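N-acetylglucosamine-specific lectin (Saxidomus purpuratus, PDB 6A7T) binds carbohydrate, recognising N-acetylglucosamine through a C-type lectin domain that does so without needing calcium. Local coordinates at residues A[33-39]-A[69-73]; A[87-93]-A[121-127]; A[75-81]-A[133-137]. The contacts are given in a common frame with arbitrary orientation. Numbering follows the deposited sequence.

Contact 1: A[33-39]-A[69-73]; sequences WFGGSCY and EEDDF. With CA (calcium ion), chain C.
A β-hairpin lies against helical residues 69-73, and F73, F34 and Y39 supply most of the buried area. Strands 33-34 and 37-39 are joined by a type I' turn from F34 to S37, with G35 and G36 at positive phi and S37 N–F34 O (3.0 Å) closing it. F34 CA comes nearest to F73 CA, 7.5 Å away. Both phenylalanines are t at chi1, and their rings lie nearly parallel (4°) but slid apart, centroids 4.7 Å apart. F34 CB thus sits 3.5 Å from the F73 ring centroid, and F73 CB 3.7 Å from that of F34. F73 turns its edge to the face of Y39 (55°, centroids 4.9 Å). Y39, m at chi1, donates from OH to E70 OE1 at 2.6 Å. The extended E70 chelates calcium through OE1 (2.4 Å) and OE2 (2.6 Å), beside two waters, the backbone O of T64 and the carboxylates of E66 and E153. An aromatic cluster thus adjoins a calcium site of this C-type lectin domain.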
loop_
_atom_site.group_PDB
_atom_site.type_symbol
_atom_site.label_atom_id
_atom_site.label_comp_id
_atom_site.label_asym_id
_atom_site.label_seq_id
_atom_site.Cartn_x
_atom_site.Cartn_y
_atom_site.Cartn_z
ATOM N N TRP A 33 -5.421 6.217 -2.797
ATOM C CA TRP A 33 -4.368 5.229 -2.543
ATOM C C TRP A 33 -4.408 4.727 -1.100
ATOM O O TRP A 33 -4.574 5.519 -0.170
ATOM C CB TRP A 33 -3.012 5.856 -2.831
ATOM C CG TRP A 33 -1.857 4.906 -2.800
ATOM C CD1 TRP A 33 -1.375 4.224 -3.876
ATOM C CD2 TRP A 33 -1.043 4.512 -1.678
ATOM N NE1 TRP A 33 -0.287 3.493 -3.506
ATOM C CE2 TRP A 33 -0.055 3.644 -2.176
ATOM C CE3 TRP A 33 -0.999 4.871 -0.323
ATOM C CZ2 TRP A 33 0.917 3.041 -1.377
ATOM C CZ3 TRP A 33 -0.017 4.293 0.473
ATOM C CH2 TRP A 33 0.909 3.380 -0.037
ATOM N N PHE A 34 -4.192 3.434 -0.954
ATOM C CA PHE A 34 -3.962 2.827 0.336
ATOM C C PHE A 34 -3.231 1.507 0.126
ATOM O O PHE A 34 -3.637 0.698 -0.679
ATOM C CB PHE A 34 -5.288 2.602 1.068
ATOM C CG PHE A 34 -5.101 1.838 2.352
ATOM C CD1 PHE A 34 -4.621 2.493 3.472
ATOM C CD2 PHE A 34 -5.267 0.466 2.392
ATOM C CE1 PHE A 34 -4.370 1.783 4.632
ATOM C CE2 PHE A 34 -5.056 -0.232 3.570
ATOM C CZ PHE A 34 -4.606 0.435 4.672
ATOM N N GLY A 35 -2.125 1.285 0.860
ATOM C CA GLY A 35 -1.623 -0.091 0.988
ATOM C C GLY A 35 -1.129 -0.705 -0.327
ATOM O O GLY A 35 -1.209 -1.913 -0.497
ATOM N N GLY A 36 -0.693 0.144 -1.255
ATOM C CA GLY A 36 -0.128 -0.262 -2.511
ATOM C C GLY A 36 -1.147 -0.372 -3.622
ATOM O O GLY A 36 -0.820 -0.764 -4.740
ATOM N N SER A 37 -2.394 -0.018 -3.332
ATOM C CA SER A 37 -3.465 -0.076 -4.347
ATOM C C SER A 37 -4.142 1.274 -4.475
ATOM O O SER A 37 -4.135 2.056 -3.552
ATOM C CB SER A 37 -4.513 -1.080 -3.963
ATOM O OG SER A 37 -4.006 -2.390 -4.037
ATOM N N CYS A 38 -4.759 1.493 -5.644
ATOM C CA CYS A 38 -5.677 2.607 -5.889
ATOM C C CYS A 38 -7.125 2.081 -5.888
ATOM O O CYS A 38 -7.411 1.021 -6.395
ATOM C CB CYS A 38 -5.363 3.301 -7.196
ATOM S SG CYS A 38 -3.721 4.071 -7.222
ATOM N N TYR A 39 -8.010 2.863 -5.284
ATOM C CA TYR A 39 -9.416 2.518 -5.119
ATOM C C TYR A 39 -10.320 3.593 -5.714
ATOM O O TYR A 39 -10.119 4.801 -5.503
ATOM C CB TYR A 39 -9.750 2.407 -3.643
ATOM C CG TYR A 39 -8.953 1.363 -2.898
ATOM C CD1 TYR A 39 -7.647 1.610 -2.485
ATOM C CD2 TYR A 39 -9.497 0.124 -2.602
ATOM C CE1 TYR A 39 -6.889 0.636 -1.834
ATOM C CE2 TYR A 39 -8.793 -0.811 -1.865
ATOM C CZ TYR A 39 -7.467 -0.580 -1.532
ATOM O OH TYR A 39 -6.817 -1.553 -0.822
ATOM N N GLU A 69 -6.593 -4.047 8.219
ATOM C CA GLU A 69 -6.069 -2.726 7.865
ATOM C C GLU A 69 -6.846 -2.185 6.636
ATOM O O GLU A 69 -7.246 -0.985 6.569
ATOM C CB GLU A 69 -4.578 -2.740 7.533
ATOM C CG GLU A 69 -3.664 -3.075 8.687
ATOM C CD GLU A 69 -3.385 -4.557 8.938
ATOM O OE1 GLU A 69 -4.157 -5.429 8.487
ATOM O OE2 GLU A 69 -2.415 -4.832 9.664
ATOM N N GLU A 70 -7.065 -3.078 5.666
ATOM C CA GLU A 70 -7.745 -2.636 4.413
ATOM C C GLU A 70 -9.217 -2.410 4.703
ATOM O O GLU A 70 -9.850 -1.472 4.163
ATOM C CB GLU A 70 -7.528 -3.666 3.294
ATOM C CG GLU A 70 -8.069 -3.219 1.916
ATOM C CD GLU A 70 -7.834 -4.242 0.812
ATOM O OE1 GLU A 70 -7.944 -3.859 -0.346
ATOM O OE2 GLU A 70 -7.477 -5.430 1.088
ATOM N N ASP A 71 -9.778 -3.285 5.532
ATOM C CA ASP A 71 -11.161 -3.194 5.954
ATOM C C ASP A 71 -11.388 -1.824 6.601
ATOM O O ASP A 71 -12.369 -1.143 6.294
ATOM C CB ASP A 71 -11.504 -4.336 6.894
ATOM C CG ASP A 71 -12.931 -4.352 7.376
ATOM O OD1 ASP A 71 -13.830 -4.541 6.572
ATOM O OD2 ASP A 71 -13.111 -4.197 8.642
ATOM N N ASP A 72 -10.457 -1.423 7.458
ATOM C CA ASP A 72 -10.585 -0.158 8.178
ATOM C C ASP A 72 -10.551 1.012 7.192
ATOM O O ASP A 72 -11.352 1.968 7.300
ATOM C CB ASP A 72 -9.532 -0.051 9.303
ATOM C CG ASP A 72 -9.748 -0.979 10.514
ATOM O OD1 ASP A 72 -10.852 -1.554 10.668
ATOM O OD2 ASP A 72 -8.765 -1.157 11.326
ATOM N N PHE A 73 -9.616 0.989 6.250
ATOM C CA PHE A 73 -9.499 1.990 5.258
ATOM C C PHE A 73 -10.845 2.139 4.555
ATOM O O PHE A 73 -11.342 3.230 4.388
ATOM C CB PHE A 73 -8.388 1.662 4.248
ATOM C CG PHE A 73 -8.495 2.453 2.983
ATOM C CD1 PHE A 73 -8.239 3.816 2.971
ATOM C CD2 PHE A 73 -8.906 1.833 1.804
ATOM C CE1 PHE A 73 -8.395 4.565 1.806
ATOM C CE2 PHE A 73 -9.052 2.579 0.647
ATOM C CZ PHE A 73 -8.780 3.928 0.643
HETATM CA CA CA C . -7.202 -5.834 -1.515
HETATM O O HOH W 1 -4.845 -5.481 -0.848
HETATM O O HOH W 2 -6.053 -7.072 -3.341
#

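Contact 2: A[87-93]-A[121-127]; sequences YWIGGSW and DEGCMDY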
loop_
_atom_site.group_PDB
_atom_site.type_symbol
_atom_site.label_atom_id
_atom_site.label_comp_id
_atom_site.label_asym_id
_atom_site.label_seq_id
_atom_site.Cartn_x
_atom_site.Cartn_y
_atom_site.Cartn_z
ATOM N N TYR A 87 -22.364 -1.038 -0.590
ATOM C CA TYR A 87 -21.473 -0.987 -1.754
ATOM C C TYR A 87 -21.128 -2.423 -2.139
ATOM O O TYR A 87 -20.688 -3.158 -1.297
ATOM C CB TYR A 87 -20.174 -0.245 -1.431
ATOM C CG TYR A 87 -20.283 1.244 -1.252
ATOM C CD1 TYR A 87 -20.782 1.774 -0.082
ATOM C CD2 TYR A 87 -19.835 2.117 -2.225
ATOM C CE1 TYR A 87 -20.844 3.147 0.124
ATOM C CE2 TYR A 87 -19.899 3.493 -2.042
ATOM C CZ TYR A 87 -20.410 4.009 -0.860
ATOM O OH TYR A 87 -20.528 5.371 -0.658
ATOM N N TRP A 88 -21.191 -2.729 -3.436
ATOM C CA TRP A 88 -20.709 -4.048 -3.907
ATOM C C TRP A 88 -19.197 -4.184 -3.780
ATOM O O TRP A 88 -18.454 -3.221 -4.106
ATOM C CB TRP A 88 -21.107 -4.277 -5.374
ATOM C CG TRP A 88 -22.589 -4.375 -5.582
ATOM C CD1 TRP A 88 -23.312 -3.631 -6.443
ATOM C CD2 TRP A 88 -23.538 -5.212 -4.887
ATOM N NE1 TRP A 88 -24.635 -3.983 -6.402
ATOM C CE2 TRP A 88 -24.801 -4.920 -5.441
ATOM C CE3 TRP A 88 -23.435 -6.183 -3.885
ATOM C CZ2 TRP A 88 -25.969 -5.580 -5.050
ATOM C CZ3 TRP A 88 -24.592 -6.828 -3.487
ATOM C CH2 TRP A 88 -25.828 -6.509 -4.059
ATOM N N ILE A 89 -18.747 -5.396 -3.424
ATOM C CA ILE A 89 -17.328 -5.735 -3.343
ATOM C C ILE A 89 -17.088 -7.075 -4.054
ATOM O O ILE A 89 -18.007 -7.722 -4.474
ATOM C CB ILE A 89 -16.803 -5.748 -1.904
ATOM C CG1 ILE A 89 -17.465 -6.833 -1.041
ATOM C CG2 ILE A 89 -16.972 -4.376 -1.293
ATOM C CD1 ILE A 89 -16.876 -6.967 0.361
ATOM N N GLY A 90 -15.833 -7.388 -4.209
ATOM C CA GLY A 90 -15.343 -8.477 -5.069
ATOM C C GLY A 90 -15.346 -9.819 -4.359
ATOM O O GLY A 90 -14.343 -10.538 -4.419
ATOM N N GLY A 91 -16.484 -10.177 -3.757
ATOM C CA GLY A 91 -16.654 -11.543 -3.189
ATOM C C GLY A 91 -17.995 -12.106 -3.558
ATOM O O GLY A 91 -18.988 -11.419 -3.761
ATOM N N SER A 92 -18.055 -13.429 -3.681
ATOM C CA SER A 92 -19.231 -14.089 -4.162
ATOM C C SER A 92 -19.050 -15.591 -3.903
ATOM O O SER A 92 -17.992 -16.065 -3.614
ATOM C CB SER A 92 -19.514 -13.850 -5.647
ATOM O OG SER A 92 -18.526 -14.463 -6.439
ATOM N N TRP A 93 -20.149 -16.283 -4.078
ATOM C CA TRP A 93 -20.250 -17.706 -3.900
ATOM C C TRP A 93 -19.499 -18.411 -5.013
ATOM O O TRP A 93 -19.750 -18.179 -6.194
ATOM C CB TRP A 93 -21.709 -18.143 -3.904
ATOM C CG TRP A 93 -21.877 -19.609 -3.651
ATOM C CD1 TRP A 93 -22.113 -20.600 -4.571
ATOM C CD2 TRP A 93 -21.844 -20.242 -2.368
ATOM N NE1 TRP A 93 -22.206 -21.815 -3.930
ATOM C CE2 TRP A 93 -22.053 -21.624 -2.582
ATOM C CE3 TRP A 93 -21.672 -19.766 -1.074
ATOM C CZ2 TRP A 93 -22.103 -22.528 -1.524
ATOM C CZ3 TRP A 93 -21.689 -20.662 -0.034
ATOM C CH2 TRP A 93 -21.912 -22.017 -0.261
ATOM N N ASP A 121 -26.329 -19.191 1.164
ATOM C CA ASP A 121 -25.368 -19.484 0.099
ATOM C C ASP A 121 -25.758 -18.706 -1.154
ATOM O O ASP A 121 -26.806 -18.110 -1.229
ATOM C CB ASP A 121 -25.359 -20.995 -0.203
ATOM C CG ASP A 121 -24.974 -21.912 0.953
ATOM O OD1 ASP A 121 -24.391 -21.445 1.950
ATOM O OD2 ASP A 121 -25.229 -23.137 0.821
ATOM N N GLU A 122 -24.874 -18.773 -2.178
ATOM C CA GLU A 122 -25.219 -18.477 -3.565
ATOM C C GLU A 122 -25.436 -16.978 -3.768
ATOM O O GLU A 122 -26.153 -16.568 -4.645
ATOM C CB GLU A 122 -26.447 -19.271 -4.008
ATOM C CG GLU A 122 -26.208 -20.767 -3.854
ATOM C CD GLU A 122 -27.105 -21.663 -4.690
ATOM O OE1 GLU A 122 -28.153 -21.184 -5.175
ATOM O OE2 GLU A 122 -26.700 -22.826 -4.882
ATOM N N GLY A 123 -24.747 -16.188 -2.972
ATOM C CA GLY A 123 -24.899 -14.749 -3.113
ATOM C C GLY A 123 -23.647 -14.018 -3.561
ATOM O O GLY A 123 -22.601 -14.611 -3.859
ATOM N N CYS A 124 -23.776 -12.685 -3.589
ATOM C CA CYS A 124 -22.629 -11.799 -3.788
ATOM C C CYS A 124 -22.515 -10.869 -2.587
ATOM O O CYS A 124 -23.497 -10.682 -1.894
ATOM C CB CYS A 124 -22.795 -11.007 -5.070
ATOM S SG CYS A 124 -22.835 -12.094 -6.514
ATOM N N MET A 125 -21.325 -10.305 -2.389
ATOM C CA MET A 125 -21.050 -9.584 -1.151
ATOM C C MET A 125 -21.075 -8.066 -1.350
ATOM O O MET A 125 -20.689 -7.524 -2.392
ATOM C CB MET A 125 -19.716 -9.996 -0.549
ATOM C CG MET A 125 -19.614 -11.519 -0.223
ATOM S SD MET A 125 -18.024 -12.126 0.185
ATOM C CE MET A 125 -17.689 -11.127 1.644
ATOM N N ASP A 126 -21.478 -7.416 -0.267
ATOM C CA ASP A 126 -21.398 -5.969 -0.110
ATOM C C ASP A 126 -20.841 -5.619 1.273
ATOM O O ASP A 126 -20.720 -6.464 2.131
ATOM C CB ASP A 126 -22.746 -5.321 -0.398
ATOM C CG ASP A 126 -23.906 -5.671 0.515
ATOM O OD1 ASP A 126 -23.647 -6.153 1.613
ATOM O OD2 ASP A 126 -25.044 -5.364 0.104
ATOM N N TYR A 127 -20.425 -4.357 1.436
ATOM C CA TYR A 127 -20.438 -3.669 2.752
ATOM C C TYR A 127 -21.854 -3.147 2.891
ATOM O O TYR A 127 -22.355 -2.518 1.986
ATOM C CB TYR A 127 -19.437 -2.509 2.809
ATOM C CG TYR A 127 -18.046 -2.915 3.178
ATOM C CD1 TYR A 127 -17.589 -2.968 4.491
ATOM C CD2 TYR A 127 -17.135 -3.258 2.180
ATOM C CE1 TYR A 127 -16.294 -3.347 4.801
ATOM C CE2 TYR A 127 -15.862 -3.698 2.483
ATOM C CZ TYR A 127 -15.414 -3.735 3.795
ATOM O OH TYR A 127 -14.145 -4.167 4.085
#
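This antiparallel ladder with a β-bulge pairs strands 86-94 and 124-130 of the C-type lectin fold. Y87 and Y127 form a hydrogen-bonded pair, N to O at 3.0 Å each way; W88–D126 and S92–C124 are non-hydrogen-bonded, and the register shifts by two between them, around the inverse γ-turn at G90. Across the bulge M125 bonds to both sides of G90: I89 N to M125 O at 3.1 Å and M125 N to G91 O at 2.9 Å. I89, p at chi1, sets CG2 3.7 Å from CD2 at the edge of the Y127 ring. M125 takes an m, t, p conformation that leaves no room for a side chain on G91: an ideal CB there would be 2.5 Å from M125 SD. The m rotamer of W88 brings CE3 to 3.4 Å from M125 O, near the ring plane. D121 and E122 lie over one face of W93 (t): D121 CB stands 3.6 Å from the centroid of the six-membered ring of W93, 14° off the normal.

Contact 3: A[75-81]-A[133-137]; sequences RGVISAQ and IVWQW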
loop_
_atom_site.group_PDB
_atom_site.type_symbol
_atom_site.label_atom_id
_atom_site.label_comp_id
_atom_site.label_asym_id
_atom_site.label_seq_id
_atom_site.Cartn_x
_atom_site.Cartn_y
_atom_site.Cartn_z
ATOM N N ARG A 75 -13.871 1.194 5.383
ATOM C CA ARG A 75 -14.906 1.662 6.276
ATOM C C ARG A 75 -14.751 3.172 6.477
ATOM O O ARG A 75 -15.758 3.886 6.548
ATOM C CB ARG A 75 -14.890 0.897 7.591
ATOM C CG ARG A 75 -16.085 1.265 8.466
ATOM C CD ARG A 75 -16.137 0.467 9.739
ATOM N NE ARG A 75 -16.353 -0.940 9.498
ATOM C CZ ARG A 75 -15.423 -1.873 9.428
ATOM N NH1 ARG A 75 -14.172 -1.632 9.747
ATOM N NH2 ARG A 75 -15.796 -3.075 9.013
ATOM N N GLY A 76 -13.503 3.624 6.628
ATOM C CA GLY A 76 -13.205 5.081 6.784
ATOM C C GLY A 76 -13.810 5.951 5.702
ATOM O O GLY A 76 -14.323 7.038 6.001
ATOM N N VAL A 77 -13.772 5.495 4.444
ATOM C CA VAL A 77 -14.324 6.224 3.332
ATOM C C VAL A 77 -15.855 6.104 3.335
ATOM O O VAL A 77 -16.571 7.134 3.352
ATOM C CB VAL A 77 -13.713 5.751 1.994
ATOM C CG1 VAL A 77 -14.319 6.492 0.813
ATOM C CG2 VAL A 77 -12.198 5.930 1.984
ATOM N N ILE A 78 -16.398 4.880 3.332
ATOM C CA ILE A 78 -17.832 4.740 3.077
ATOM C C ILE A 78 -18.666 5.244 4.278
ATOM O O ILE A 78 -19.768 5.702 4.088
ATOM C CB ILE A 78 -18.170 3.302 2.631
ATOM C CG1 ILE A 78 -17.930 2.261 3.715
ATOM C CG2 ILE A 78 -17.394 3.016 1.367
ATOM C CD1 ILE A 78 -18.086 0.851 3.233
ATOM N N SER A 79 -18.143 5.155 5.503
ATOM C CA SER A 79 -18.868 5.602 6.732
ATOM C C SER A 79 -18.956 7.136 6.786
ATOM O O SER A 79 -19.775 7.669 7.563
ATOM C CB SER A 79 -18.246 5.056 7.976
ATOM O OG SER A 79 -17.012 5.708 8.247
ATOM N N ALA A 80 -18.159 7.835 5.977
ATOM C CA ALA A 80 -18.107 9.338 6.007
ATOM C C ALA A 80 -19.190 9.959 5.107
ATOM O O ALA A 80 -19.277 11.203 5.027
ATOM C CB ALA A 80 -16.739 9.823 5.581
ATOM N N GLN A 81 -19.964 9.149 4.374
ATOM C CA GLN A 81 -21.090 9.598 3.584
ATOM C C GLN A 81 -22.339 8.891 4.127
ATOM O O GLN A 81 -22.224 7.911 4.931
ATOM C CB GLN A 81 -20.903 9.373 2.077
ATOM C CG GLN A 81 -20.700 7.921 1.655
ATOM C CD GLN A 81 -22.010 7.179 1.566
ATOM O OE1 GLN A 81 -22.907 7.561 0.826
ATOM N NE2 GLN A 81 -22.112 6.090 2.293
ATOM N N ILE A 133 -25.626 -4.673 11.299
ATOM C CA ILE A 133 -24.483 -4.714 10.383
ATOM C C ILE A 133 -24.005 -3.257 10.201
ATOM O O ILE A 133 -24.711 -2.443 9.594
ATOM C CB ILE A 133 -24.903 -5.412 9.075
ATOM C CG1 ILE A 133 -25.363 -6.846 9.355
ATOM C CG2 ILE A 133 -23.825 -5.358 8.018
ATOM C CD1 ILE A 133 -25.964 -7.581 8.171
ATOM N N VAL A 134 -22.836 -2.947 10.761
ATOM C CA VAL A 134 -22.303 -1.577 10.800
ATOM C C VAL A 134 -21.084 -1.476 9.876
ATOM O O VAL A 134 -19.948 -1.585 10.341
ATOM C CB VAL A 134 -21.959 -1.178 12.246
ATOM C CG1 VAL A 134 -21.554 0.279 12.363
ATOM C CG2 VAL A 134 -23.122 -1.486 13.153
ATOM N N TRP A 135 -21.337 -1.259 8.572
ATOM C CA TRP A 135 -20.281 -1.234 7.589
ATOM C C TRP A 135 -19.441 -2.516 7.675
ATOM O O TRP A 135 -18.255 -2.519 7.873
ATOM C CB TRP A 135 -19.465 0.064 7.655
ATOM C CG TRP A 135 -20.232 1.261 7.187
ATOM C CD1 TRP A 135 -20.464 2.400 7.913
ATOM C CD2 TRP A 135 -20.921 1.435 5.940
ATOM N NE1 TRP A 135 -21.189 3.283 7.170
ATOM C CE2 TRP A 135 -21.510 2.720 5.971
ATOM C CE3 TRP A 135 -21.078 0.656 4.782
ATOM C CZ2 TRP A 135 -22.205 3.246 4.887
ATOM C CZ3 TRP A 135 -21.803 1.163 3.729
ATOM C CH2 TRP A 135 -22.401 2.425 3.800
ATOM N N GLN A 136 -20.151 -3.643 7.520
ATOM C CA GLN A 136 -19.569 -4.983 7.516
ATOM C C GLN A 136 -20.183 -5.725 6.327
ATOM O O GLN A 136 -21.180 -5.272 5.713
ATOM C CB GLN A 136 -19.856 -5.676 8.853
ATOM C CG GLN A 136 -19.090 -5.081 10.018
ATOM C CD GLN A 136 -19.661 -5.578 11.327
ATOM O OE1 GLN A 136 -20.844 -5.426 11.629
ATOM N NE2 GLN A 136 -18.815 -6.246 12.060
ATOM N N TRP A 137 -19.681 -6.919 6.063
ATOM C CA TRP A 137 -20.130 -7.622 4.848
ATOM C C TRP A 137 -21.491 -8.306 5.036
ATOM O O TRP A 137 -21.790 -8.802 6.125
ATOM C CB TRP A 137 -19.085 -8.628 4.358
ATOM C CG TRP A 137 -17.682 -8.172 4.314
ATOM C CD1 TRP A 137 -17.215 -6.917 4.058
ATOM C CD2 TRP A 137 -16.537 -9.012 4.444
ATOM N NE1 TRP A 137 -15.871 -6.915 4.098
ATOM C CE2 TRP A 137 -15.416 -8.190 4.338
ATOM C CE3 TRP A 137 -16.347 -10.375 4.706
ATOM C CZ2 TRP A 137 -14.118 -8.656 4.445
ATOM C CZ3 TRP A 137 -15.059 -10.825 4.869
ATOM C CH2 TRP A 137 -13.961 -10.013 4.683
HETATM O O HOH W 3 -22.106 5.867 8.535
#
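From I133, which is out of reach of 75-81, the chain turns a corner at V134 and W135. V134 contributes little, and V134 N is held by Q136 OE1 at 3.3 Å. W135 dominates the interface. W135 O accepts a bifurcated pair from the R75 guanidinium, R75 NE at 3.0 Å and R75 NH2 at 2.8 Å, near the plane of that group; NH2 is also salt-bridged to D71. The positive backbone angles of W135 (53/57) fit its place in a G1 β-bulge of this C-type lectin fold, in which W135 and Q136 both face L128 of strand 124-130. Its CA-to-CB bond is directed toward 75-81, and one face of the indole meets I78 and the S79 backbone: I78 CG1 lies 3.9 Å from the centroid of the six-membered ring of W135, and I78 CD1 is 3.4 Å from W135 CE3. A water joins W135 NE1 to S79 O, 3.1 Å from each. Although the CA-to-CB bond of Q136 points away, Q136 CG is still 4.0 Å from R75 NH2.

In the fold
From the N terminus, the hairpin at 33-39 is met by helix 68-78 at 69-73, so contact 1 closes first, joining the helix to the sheet that contains the first and last strands, 32-34 and 148-154. The helix then runs on into 75-81, the opening of contact 3, which closes only at 133-137. Contact 2 (87-93 with 121-127) opens and closes within that span, pairing neighbouring strands of the other sheet. Contacts 1 and 3 thus share one helix: its N-terminal part meets the hairpin, its C-terminal part and the following turn meet 133-137. Contacts 2 and 3 meet through Y127 and W137, whose rings pack edge-to-face; Y127 OH also lies 2.5 Å from D71 OD1, a probable hydrogen bond linking contact 2 to contact 1.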